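Local coordinates for protein fumarate lyase (Mesorhizobium sp., PDB 3C8T) that belongs to the mostly helical fumarate lyase family and assembles from four copies of the same chain, at residues L245-L248 against A249-S253; L288-A291 against G292-V296. All coordinates share one frame; numbering follows the deposited sequence.

Contacts 1 and 2 are each a local set of interactions along one helix: 245-248 with 249-253 on helix 229-255, and 288-291 with 292-296 on helix 284-306. Their centres lie about 11 Å apart and the two helices pack directly. Ile289 CG2 lies 3.5 Å from Leu245 CB. Leu290 CG comes to 3.8 Å from Ala249 CB. Leu290 CD2 sits 3.4 Å from Gly246 O, so Ile289 packs on Leu245, and Leu290 lies over the small residues Gly246 and Ala249. Both contacts also reach Ile308 of the second subunit, through Met250 and Leu290. What joins the two contacts is packing inside the helical body of the fumarate lyase fold.

Contact 1. Residues L245-L248 against A249-S253; sequences LGKL and AMDIS
Lys247 and Asp251, one helical turn apart, form a salt bridge that can be traced along the lysine. From CB the chain leaves with CG anti to the backbone N (chi1 -174°) and bends at chi2 and again at chi4, which turns a side chain that starts away from 249-253 back to it. CD passes 3.7 Å from Asp251 OD2, CE closes to 3.5 Å from the same oxygen, and NZ ends 2.7 Å from Asp251 OD2, approaching the syn lone pair on the side of OD1. Asp251 OD2 also binds Lys163 and Trp167, and Lys247 NZ donates to the carbonyls of His309 and Phe311 of the second subunit, so this buried ion pair has several further partners.

The backbone of the same turn is held by i to i+4 bonds such as Ile252 N to Leu248 O (2.9 Å, 171° at the hydrogen). Ala249 O accepts from both Ser253 N and Ser253 OG, the latter at 3.1 Å. Leu248 and Ile252 lie side by side, their CD1 atoms 4.0 Å apart.

That leucine-isoleucine pair leans on Trp167 of helix 160-185 and Met342 of helix 315-344, while Ala249 faces helix 284-306 and Met250 meets Met250 of the third subunit.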
ATOM      1  N   LEU A 245       7.074  -8.777 -14.843  1.00 26.82           N
ATOM      2  CA  LEU A 245       8.165  -9.669 -14.402  1.00 26.15           C
ATOM      3  C   LEU A 245       7.710 -10.645 -13.307  1.00 26.23           C
ATOM      4  O   LEU A 245       8.003 -11.842 -13.376  1.00 26.19           O
ATOM      5  CB  LEU A 245       9.351  -8.870 -13.935  1.00 25.14           C
ATOM      6  CG  LEU A 245      10.044  -8.064 -15.022  1.00 27.58           C
ATOM      7  CD1 LEU A 245      11.068  -7.177 -14.364  1.00 29.04           C
ATOM      8  CD2 LEU A 245      10.709  -9.013 -16.064  1.00 28.14           C
ATOM      9  N   GLY A 246       6.989 -10.148 -12.289  1.00 25.30           N
ATOM     10  CA  GLY A 246       6.437 -11.056 -11.302  1.00 25.31           C
ATOM     11  C   GLY A 246       5.608 -12.223 -11.847  1.00 26.08           C
ATOM     12  O   GLY A 246       5.683 -13.309 -11.310  1.00 26.10           O
ATOM     13  N   LYS A 247       4.787 -11.982 -12.880  1.00 26.41           N
ATOM     14  CA  LYS A 247       3.916 -13.006 -13.461  1.00 27.06           C
ATOM     15  C   LYS A 247       4.738 -14.176 -14.022  1.00 27.11           C
ATOM     16  O   LYS A 247       4.462 -15.334 -13.725  1.00 26.67           O
ATOM     17  CB  LYS A 247       3.021 -12.383 -14.558  1.00 26.61           C
ATOM     18  CG  LYS A 247       1.956 -13.362 -15.129  1.00 27.76           C
ATOM     19  CD  LYS A 247       2.468 -14.142 -16.391  1.00 29.55           C
ATOM     20  CE  LYS A 247       1.358 -14.938 -17.108  1.00 27.47           C
ATOM     21  NZ  LYS A 247       0.967 -16.195 -16.412  1.00 26.81           N
ATOM     22  N   LEU A 248       5.762 -13.860 -14.826  1.00 27.35           N
ATOM     23  CA  LEU A 248       6.598 -14.877 -15.413  1.00 27.36           C
ATOM     24  C   LEU A 248       7.487 -15.537 -14.393  1.00 27.12           C
ATOM     25  O   LEU A 248       7.813 -16.715 -14.551  1.00 27.45           O
ATOM     26  CB  LEU A 248       7.399 -14.339 -16.593  1.00 28.36           C
ATOM     27  CG  LEU A 248       8.503 -13.289 -16.557  1.00 29.59           C
ATOM     28  CD1 LEU A 248       9.827 -13.856 -16.018  1.00 28.01           C
ATOM     29  CD2 LEU A 248       8.677 -12.791 -17.998  1.00 24.74           C
ATOM     30  N   ALA A 249       7.825 -14.816 -13.321  1.00 27.06           N
ATOM     31  CA  ALA A 249       8.634 -15.378 -12.225  1.00 27.05           C
ATOM     32  C   ALA A 249       7.843 -16.371 -11.417  1.00 27.46           C
ATOM     33  O   ALA A 249       8.397 -17.352 -10.965  1.00 27.05           O
ATOM     34  CB  ALA A 249       9.184 -14.295 -11.314  1.00 26.51           C
ATOM     35  N   MET A 250       6.546 -16.092 -11.213  1.00 29.51           N
ATOM     36  CA  MET A 250       5.637 -17.032 -10.591  1.00 29.81           C
ATOM     37  C   MET A 250       5.605 -18.307 -11.417  1.00 29.69           C
ATOM     38  O   MET A 250       5.709 -19.410 -10.856  1.00 28.68           O
ATOM     39  CB  MET A 250       4.202 -16.483 -10.472  1.00 30.15           C
ATOM     40  CG  MET A 250       3.899 -15.832  -9.117  1.00 36.25           C
ATOM     41  SD  MET A 250       4.247 -16.829  -7.603  1.00 38.39           S
ATOM     42  CE  MET A 250       2.717 -17.719  -7.382  1.00 37.36           C
ATOM     43  N   ASP A 251       5.419 -18.143 -12.733  1.00 29.22           N
ATOM     44  CA  ASP A 251       5.243 -19.283 -13.618  1.00 29.20           C
ATOM     45  C   ASP A 251       6.499 -20.149 -13.593  1.00 28.72           C
ATOM     46  O   ASP A 251       6.423 -21.329 -13.364  1.00 29.28           O
ATOM     47  CB  ASP A 251       4.915 -18.835 -15.061  1.00 29.02           C
ATOM     48  CG  ASP A 251       3.541 -18.216 -15.190  1.00 29.96           C
ATOM     49  OD1 ASP A 251       2.821 -18.145 -14.178  1.00 34.15           O
ATOM     50  OD2 ASP A 251       3.157 -17.801 -16.308  1.00 31.40           O
ATOM     51  N   ILE A 252       7.657 -19.547 -13.802  1.00 29.08           N
ATOM     52  CA  ILE A 252       8.920 -20.306 -13.799  1.00 29.05           C
ATOM     53  C   ILE A 252       9.213 -21.005 -12.462  1.00 28.52           C
ATOM     54  O   ILE A 252       9.496 -22.193 -12.448  1.00 27.96           O
ATOM     55  CB  ILE A 252      10.118 -19.435 -14.269  1.00 29.36           C
ATOM     56  CG1 ILE A 252       9.958 -19.137 -15.782  1.00 28.92           C
ATOM     57  CG2 ILE A 252      11.479 -20.113 -13.928  1.00 27.71           C
ATOM     58  CD1 ILE A 252      10.549 -17.820 -16.214  1.00 25.67           C
ATOM     59  N   SER A 253       9.083 -20.295 -11.339  1.00 28.30           N
ATOM     60  CA  SER A 253       9.390 -20.927 -10.044  1.00 28.30           C
ATOM     61  C   SER A 253       8.447 -22.086  -9.745  1.00 27.80           C
ATOM     62  O   SER A 253       8.849 -23.075  -9.146  1.00 28.26           O
ATOM     63  CB  SER A 253       9.460 -19.910  -8.899  1.00 28.22           C
ATOM     64  OG  SER A 253       8.216 -19.369  -8.650  1.00 30.02           O
TER

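Contact 2. Residues L288-A291 against G292-V296; sequences LILA and GARIV
Leu288 opens the contact through its backbone: Gly292 N donates to Leu288 O at 2.9 Å. Ile289 repeats the i to i+4 pattern, with Ala293 N donating to Ile289 O at 2.9 Å and Ala293 CB resting 3.4 Å from the same oxygen. At Leu290 the pattern changes. The bond to its carbonyl comes from the side chain of Arg294, whose NH1 lies 2.9 Å from Leu290 O with 155° at the hydrogen. The oxygen sits at the edge of the guanidinium and only 12° out of its plane, yet NH1 stands above the carbonyl plane, 52° out of it. A bend at chi2 folds the side chain of Arg294 back along the helix, with Arg294 CD 3.3 Å from Leu290 O, and the two side chains run alongside each other. Ala291 O then receives Ile295 N at 3.3 Å and a weak bond from Arg294 N.

Around this turn of helix 284-306, Ile289 packs on helix 315-344, and Arg294 lies against Leu320 of the fourth subunit. Chemically, an arginine side chain takes up a helix carbonyl while its own backbone N turns weakly to the i-3 carbonyl. One guanidinium N-H is thereby satisfied within the helix, and its positive charge would be expected to polarise the Leu290 carbonyl.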
ATOM      1  N   LEU A 288      14.324 -12.819  -6.464  1.00 27.91           N
ATOM      2  CA  LEU A 288      14.674 -11.393  -6.491  1.00 27.49           C
ATOM      3  C   LEU A 288      13.598 -10.586  -7.226  1.00 26.77           C
ATOM      4  O   LEU A 288      13.244  -9.501  -6.792  1.00 26.29           O
ATOM      5  CB  LEU A 288      16.056 -11.185  -7.153  1.00 27.66           C
ATOM      6  CG  LEU A 288      17.225 -11.836  -6.398  1.00 28.87           C
ATOM      7  CD1 LEU A 288      18.485 -11.870  -7.244  1.00 29.79           C
ATOM      8  CD2 LEU A 288      17.480 -11.071  -5.151  1.00 30.17           C
ATOM      9  N   ILE A 289      13.101 -11.129  -8.328  1.00 25.89           N
ATOM     10  CA  ILE A 289      12.081 -10.474  -9.132  1.00 26.60           C
ATOM     11  C   ILE A 289      10.802 -10.266  -8.347  1.00 26.89           C
ATOM     12  O   ILE A 289      10.239  -9.174  -8.341  1.00 27.24           O
ATOM     13  CB  ILE A 289      11.757 -11.264 -10.427  1.00 26.56           C
ATOM     14  CG1 ILE A 289      12.948 -11.232 -11.393  1.00 27.28           C
ATOM     15  CG2 ILE A 289      10.528 -10.653 -11.116  1.00 27.01           C
ATOM     16  CD1 ILE A 289      12.758 -12.032 -12.679  1.00 24.99           C
ATOM     17  N   LEU A 290      10.380 -11.306  -7.646  1.00 27.70           N
ATOM     18  CA  LEU A 290       9.125 -11.316  -6.935  1.00 28.76           C
ATOM     19  C   LEU A 290       9.147 -10.423  -5.672  1.00 28.40           C
ATOM     20  O   LEU A 290       8.173  -9.730  -5.380  1.00 28.18           O
ATOM     21  CB  LEU A 290       8.771 -12.764  -6.575  1.00 29.76           C
ATOM     22  CG  LEU A 290       8.142 -13.593  -7.727  1.00 30.22           C
ATOM     23  CD1 LEU A 290       8.112 -15.094  -7.382  1.00 25.49           C
ATOM     24  CD2 LEU A 290       6.731 -13.090  -8.051  1.00 28.07           C
ATOM     25  N   ALA A 291      10.250 -10.432  -4.933  1.00 26.88           N
ATOM     26  CA  ALA A 291      10.404  -9.482  -3.838  1.00 27.09           C
ATOM     27  C   ALA A 291      10.489  -8.050  -4.382  1.00 26.52           C
ATOM     28  O   ALA A 291       9.828  -7.155  -3.851  1.00 26.78           O
ATOM     29  CB  ALA A 291      11.681  -9.809  -2.990  1.00 26.77           C
ATOM     30  N   GLY A 292      11.292  -7.850  -5.441  1.00 25.43           N
ATOM     31  CA  GLY A 292      11.524  -6.531  -6.029  1.00 26.34           C
ATOM     32  C   GLY A 292      10.265  -5.882  -6.569  1.00 27.31           C
ATOM     33  O   GLY A 292      10.056  -4.679  -6.375  1.00 28.68           O
ATOM     34  N   ALA A 293       9.424  -6.669  -7.238  1.00 26.69           N
ATOM     35  CA  ALA A 293       8.134  -6.217  -7.716  1.00 26.70           C
ATOM     36  C   ALA A 293       7.249  -5.585  -6.657  1.00 27.31           C
ATOM     37  O   ALA A 293       6.586  -4.578  -6.926  1.00 27.71           O
ATOM     38  CB  ALA A 293       7.390  -7.351  -8.404  1.00 26.59           C
ATOM     39  N   ARG A 294       7.213  -6.174  -5.466  1.00 27.79           N
ATOM     40  CA  ARG A 294       6.488  -5.584  -4.333  1.00 29.23           C
ATOM     41  C   ARG A 294       7.122  -4.293  -3.821  1.00 29.11           C
ATOM     42  O   ARG A 294       6.408  -3.425  -3.321  1.00 30.61           O
ATOM     43  CB  ARG A 294       6.469  -6.542  -3.131  1.00 29.57           C
ATOM     44  CG  ARG A 294       5.445  -7.562  -3.123  1.00 32.17           C
ATOM     45  CD  ARG A 294       5.360  -8.286  -4.438  1.00 39.02           C
ATOM     46  NE  ARG A 294       4.252  -9.235  -4.431  1.00 42.98           N
ATOM     47  CZ  ARG A 294       4.421 -10.546  -4.538  1.00 45.95           C
ATOM     48  NH1 ARG A 294       5.645 -11.036  -4.666  1.00 45.01           N
ATOM     49  NH2 ARG A 294       3.373 -11.365  -4.521  1.00 46.27           N
ATOM     50  N   ILE A 295       8.455  -4.200  -3.869  1.00 28.16           N
ATOM     51  CA  ILE A 295       9.164  -3.016  -3.388  1.00 27.42           C
ATOM     52  C   ILE A 295       8.945  -1.844  -4.366  1.00 27.60           C
ATOM     53  O   ILE A 295       8.738  -0.688  -3.948  1.00 27.55           O
ATOM     54  CB  ILE A 295      10.687  -3.271  -3.267  1.00 27.86           C
ATOM     55  CG1 ILE A 295      11.024  -4.334  -2.213  1.00 28.27           C
ATOM     56  CG2 ILE A 295      11.443  -1.958  -3.027  1.00 26.80           C
ATOM     57  CD1 ILE A 295      10.481  -4.028  -0.884  1.00 31.91           C
ATOM     58  N   VAL A 296       9.007  -2.138  -5.664  1.00 26.32           N
ATOM     59  CA  VAL A 296       8.694  -1.135  -6.706  1.00 26.24           C
ATOM     60  C   VAL A 296       7.233  -0.678  -6.569  1.00 25.89           C
ATOM     61  O   VAL A 296       6.960   0.506  -6.574  1.00 25.50           O
ATOM     62  CB  VAL A 296       8.962  -1.671  -8.141  1.00 25.65           C
ATOM     63  CG1 VAL A 296       8.704  -0.551  -9.175  1.00 28.43           C
ATOM     64  CG2 VAL A 296      10.402  -2.116  -8.248  1.00 26.06           C
TER